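Local coordinates for competence damage-inducible protein A (Klebsiella pneumoniae subsp. pneumoniae MGH 78578, PDB 5V01) that is of unknown function but belongs to the CinA family, some bacterial members of which are nicotinamide mononucleotide deamidases, at residues Met144-Ala147 with Thr152-Ala155. Numbering follows the deposited sequence. Where two conformers were deposited one is given.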
loop_
_atom_site.group_PDB
_atom_site.type_symbol
_atom_site.label_atom_id
_atom_site.label_comp_id
_atom_site.label_asym_id
_atom_site.label_seq_id
_atom_site.Cartn_x
_atom_site.Cartn_y
_atom_site.Cartn_z
ATOM N N MET A 144 -19.990 3.892 4.955
ATOM C CA MET A 144 -20.587 4.118 3.624
ATOM C C MET A 144 -21.022 2.781 3.039
ATOM O O MET A 144 -20.482 1.736 3.415
ATOM C CB MET A 144 -19.582 4.786 2.672
ATOM C CG MET A 144 -19.132 6.175 3.083
ATOM S SD MET A 144 -20.465 7.366 2.995
ATOM C CE MET A 144 -20.652 7.601 1.226
ATOM N N CYS A 145 -22.028 2.776 2.160
ATOM C CA CYS A 145 -22.347 1.566 1.366
ATOM C C CYS A 145 -22.350 1.931 -0.115
ATOM O O CYS A 145 -23.279 2.570 -0.603
ATOM C CB CYS A 145 -23.667 0.893 1.784
ATOM S SG CYS A 145 -23.787 -0.883 1.371
ATOM N N PHE A 146 -21.302 1.500 -0.815
ATOM C CA PHE A 146 -21.065 1.813 -2.229
ATOM C C PHE A 146 -21.624 0.727 -3.120
ATOM O O PHE A 146 -21.575 -0.461 -2.779
ATOM C CB PHE A 146 -19.565 1.923 -2.505
ATOM C CG PHE A 146 -18.878 3.000 -1.721
ATOM C CD1 PHE A 146 -19.095 4.341 -1.999
ATOM C CD2 PHE A 146 -17.988 2.669 -0.720
ATOM C CE1 PHE A 146 -18.442 5.331 -1.276
ATOM C CE2 PHE A 146 -17.334 3.646 0.007
ATOM C CZ PHE A 146 -17.555 4.987 -0.272
ATOM N N ALA A 147 -22.129 1.138 -4.276
ATOM C CA ALA A 147 -22.673 0.218 -5.268
ATOM C C ALA A 147 -21.600 -0.135 -6.298
ATOM O O ALA A 147 -20.660 0.635 -6.523
ATOM C CB ALA A 147 -23.891 0.836 -5.936
ATOM N N THR A 152 -15.032 -1.342 -8.618
ATOM C CA THR A 152 -15.777 -0.086 -8.500
ATOM C C THR A 152 -15.875 0.405 -7.048
ATOM O O THR A 152 -15.636 1.595 -6.752
ATOM C CB THR A 152 -17.183 -0.239 -9.136
ATOM O OG1 THR A 152 -17.026 -0.502 -10.533
ATOM C CG2 THR A 152 -18.024 0.992 -8.933
ATOM N N VAL A 153 -16.224 -0.507 -6.142
ATOM C CA VAL A 153 -16.300 -0.170 -4.720
ATOM C C VAL A 153 -14.940 0.364 -4.243
ATOM O O VAL A 153 -14.870 1.385 -3.540
ATOM C CB VAL A 153 -16.787 -1.349 -3.824
ATOM C CG1 VAL A 153 -16.629 -1.034 -2.348
ATOM C CG2 VAL A 153 -18.237 -1.706 -4.133
ATOM N N VAL A 154 -13.865 -0.325 -4.608
ATOM C CA VAL A 154 -12.539 0.129 -4.203
ATOM C C VAL A 154 -12.253 1.552 -4.702
ATOM O O VAL A 154 -11.776 2.403 -3.950
ATOM C CB VAL A 154 -11.454 -0.891 -4.649
ATOM C CG1 VAL A 154 -10.056 -0.313 -4.542
ATOM C CG2 VAL A 154 -11.565 -2.188 -3.848
ATOM N N ALA A 155 -12.522 1.808 -5.979
ATOM C CA ALA A 155 -12.226 3.123 -6.561
ATOM C C ALA A 155 -13.075 4.207 -5.867
ATOM O O ALA A 155 -12.579 5.280 -5.541
ATOM C CB ALA A 155 -12.474 3.121 -8.063
#
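Phe146 and Val153 meet where the strand 138-145 gives way, through a short connection, to the helix 150-169, and they show how a short strand-to-helix connection can pack apolar groups against its own backbone. Both branches of the valine take part. CG1 of Val153 lies 4.2 Å from CB of Phe146 and approaches the aromatic ring obliquely, while CG2 of Val153 sits 3.8 Å from the backbone O of Phe146. The valine torsion divides this work: with CG1 anti to the backbone N (chi1 170°), CG2 is left beside that N, where it reaches the carbonyls of the connection. Both residues are buried, and no hydrogen bond joins the two segments, so their mutual fit rests on van der Waals contact.

Toward solvent the contact thins. Ala147 is exposed and its methyl turns away from the helix; its carbonyl does the touching, with O of Ala147 3.6 Å from CG2 of Thr152. That same oxygen accepts a hydrogen bond from Lys156, one helical turn after Thr152, and the hydroxyl of Thr152 is engaged by Asp149.

At the start of the connection, Phe146 reaches between helix and sheet: its side chain touches Ala157 and Tyr160 of the helix 150-169 as well as Val129 and Phe131 of the adjacent strand 128-135, joining the helix to the sheet beside its outermost strand within this chain, 138-145.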